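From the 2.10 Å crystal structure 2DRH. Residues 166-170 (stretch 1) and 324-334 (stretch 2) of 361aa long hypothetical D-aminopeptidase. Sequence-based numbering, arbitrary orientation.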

# COMPACT_ATOMS: atom_id res chain seq x y z
N GLU A 166 28.41 14.54 -15.99
CA GLU A 166 27.74 15.66 -16.62
C GLU A 166 26.24 15.68 -16.32
O GLU A 166 25.63 14.64 -16.04
CB GLU A 166 27.95 15.61 -18.13
CG GLU A 166 29.40 15.72 -18.56
CD GLU A 166 29.55 15.81 -20.06
OE1 GLU A 166 29.12 14.87 -20.76
OE2 GLU A 166 30.11 16.82 -20.54
N GLU A 167 25.67 16.87 -16.37
CA GLU A 167 24.25 17.06 -16.12
C GLU A 167 23.62 17.73 -17.33
O GLU A 167 24.33 18.26 -18.19
CB GLU A 167 24.04 17.89 -14.85
CG GLU A 167 24.48 17.15 -13.58
CD GLU A 167 24.28 17.94 -12.31
OE1 GLU A 167 23.22 18.58 -12.16
OE2 GLU A 167 25.19 17.91 -11.45
N GLY A 168 22.29 17.71 -17.41
CA GLY A 168 21.62 18.32 -18.55
C GLY A 168 21.13 17.28 -19.54
O GLY A 168 20.67 16.22 -19.14
N ALA A 169 21.23 17.58 -20.83
CA ALA A 169 20.76 16.65 -21.85
C ALA A 169 21.80 15.59 -22.18
O ALA A 169 22.41 15.60 -23.24
CB ALA A 169 20.36 17.42 -23.11
N VAL A 170 21.99 14.66 -21.25
CA VAL A 170 22.97 13.59 -21.43
C VAL A 170 22.38 12.30 -20.88
O VAL A 170 21.46 12.33 -20.06
CB VAL A 170 24.28 13.94 -20.67
CG1 VAL A 170 24.94 15.18 -21.30
CG2 VAL A 170 23.99 14.20 -19.20
N ILE A 324 15.88 22.04 -10.69
CA ILE A 324 16.28 23.29 -11.31
C ILE A 324 17.60 23.12 -12.08
O ILE A 324 17.72 23.57 -13.23
CB ILE A 324 16.42 24.42 -10.25
CG1 ILE A 324 15.07 24.65 -9.57
CG2 ILE A 324 16.93 25.70 -10.89
CD1 ILE A 324 13.90 24.85 -10.53
N ASN A 325 18.58 22.47 -11.45
CA ASN A 325 19.87 22.24 -12.10
C ASN A 325 19.73 21.48 -13.42
O ASN A 325 20.53 21.67 -14.34
CB ASN A 325 20.82 21.49 -11.17
CG ASN A 325 21.24 22.32 -9.97
OD1 ASN A 325 21.43 23.52 -10.09
ND2 ASN A 325 21.41 21.68 -8.82
N SER A 326 18.72 20.62 -13.52
CA SER A 326 18.51 19.85 -14.75
C SER A 326 18.13 20.82 -15.86
O SER A 326 18.38 20.56 -17.04
CB SER A 326 17.40 18.80 -14.57
OG SER A 326 16.11 19.40 -14.59
N LEU A 327 17.52 21.95 -15.49
CA LEU A 327 17.13 22.96 -16.47
C LEU A 327 18.33 23.86 -16.77
O LEU A 327 18.63 24.15 -17.93
CB LEU A 327 15.97 23.79 -15.94
CG LEU A 327 14.68 23.03 -15.60
CD1 LEU A 327 13.68 23.98 -14.94
CD2 LEU A 327 14.08 22.43 -16.86
N LEU A 328 19.02 24.30 -15.72
CA LEU A 328 20.20 25.16 -15.86
C LEU A 328 21.34 24.48 -16.63
O LEU A 328 22.12 25.16 -17.30
CB LEU A 328 20.71 25.57 -14.47
CG LEU A 328 19.88 26.58 -13.68
CD1 LEU A 328 20.40 26.70 -12.25
CD2 LEU A 328 19.95 27.92 -14.39
N GLU A 329 21.42 23.16 -16.54
CA GLU A 329 22.47 22.41 -17.22
C GLU A 329 22.11 21.95 -18.62
O GLU A 329 22.98 21.57 -19.40
CB GLU A 329 22.87 21.19 -16.37
CG GLU A 329 23.49 21.53 -15.02
CD GLU A 329 24.98 21.76 -15.10
OE1 GLU A 329 25.41 22.66 -15.85
OE2 GLU A 329 25.73 21.03 -14.41
N ALA A 330 20.82 21.97 -18.96
CA ALA A 330 20.37 21.55 -20.28
C ALA A 330 20.67 22.56 -21.39
O ALA A 330 20.56 23.78 -21.20
CB ALA A 330 18.88 21.25 -20.26
N ARG A 331 21.06 22.05 -22.55
CA ARG A 331 21.37 22.90 -23.70
C ARG A 331 20.25 22.73 -24.72
O ARG A 331 19.71 21.64 -24.87
CB ARG A 331 22.70 22.48 -24.32
CG ARG A 331 22.68 21.11 -24.97
CD ARG A 331 24.05 20.71 -25.47
NE ARG A 331 24.03 19.42 -26.17
CZ ARG A 331 23.43 19.22 -27.34
NH1 ARG A 331 22.79 20.21 -27.95
NH2 ARG A 331 23.46 18.01 -27.89
N THR A 332 19.89 23.80 -25.42
CA THR A 332 18.83 23.75 -26.43
C THR A 332 19.00 22.51 -27.31
O THR A 332 20.11 22.04 -27.52
CB THR A 332 18.86 25.01 -27.33
OG1 THR A 332 18.51 26.16 -26.55
CG2 THR A 332 17.87 24.87 -28.50
N MET A 333 17.89 21.99 -27.84
CA MET A 333 17.95 20.80 -28.68
C MET A 333 16.75 20.58 -29.59
O MET A 333 15.60 20.74 -29.18
CB MET A 333 18.13 19.56 -27.81
CG MET A 333 18.07 18.27 -28.60
SD MET A 333 18.50 16.86 -27.60
CE MET A 333 20.29 17.11 -27.51
N ASP A 334 17.04 20.19 -30.83
CA ASP A 334 16.01 19.92 -31.81
C ASP A 334 15.86 18.41 -31.89
O ASP A 334 16.77 17.67 -31.53
CB ASP A 334 16.42 20.46 -33.18
CG ASP A 334 17.59 19.71 -33.77
OD1 ASP A 334 18.68 19.72 -33.16
OD2 ASP A 334 17.42 19.10 -34.85
O HOH W 1 27.21 18.93 -16.62
O HOH W 2 22.83 19.54 -21.62

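No direct hydrogen bond joins the two stretches; their polar groups meet instead through two ordered waters. Water 2 makes three hydrogen bonds, one of them weak. It accepts from A169 N at 2.7 Å and donates to E329 O at 3.0 Å, and a weak bond in which it accepts from R331 N, at 3.2 Å, adds a second link to stretch 2. Backbone polar groups of both stretches are thus bridged by water without bonding to each other directly.

The nearest pair of CA atoms, those of G168 and A330, lies 3.9 Å apart. G168 CA packs 3.6 Å from E329 O and 3.8 Å from A330 N. Such proximity depends on the absence of a side chain: a CB placed ideally on G168 would come within 2.3 Å of E329 O, a clash, and 3.2 Å from A330 N. The backbone angles of G168 (phi 104°, psi -142°) demand glycine independently, since a CB would also be jammed against the carbonyl oxygen of E167.

On one flank, the CA-to-CB bonds of E167 and E329 each point toward the other stretch, although the two side chains carry like charge. E167 CB lies 3.6 Å from E329 OE2, so the carboxylate of one rests against the aliphatic part of the other, while E167 OE1 and E329 OE2 remain 4.2 Å apart. Both carboxylate oxygens of E167 are hydrogen-bonded elsewhere in the structure, and E167 OE1 also passes 3.9 Å from N325 CB. Water 1 accepts from E167 N at 2.6 Å and donates a weak bond to E329 OE2 at 3.4 Å.

Beyond the glycine, A169 supplies the apolar component. Its CA-to-CB bond points toward stretch 2, and its CB meets M333 CE at 4.4 Å, a loose contact made by the terminal methyl of a side chain that is extended through chi1 and chi2 (both t) and turns at chi3 (m). Altogether the contact buries 314 Å², summed over both sides.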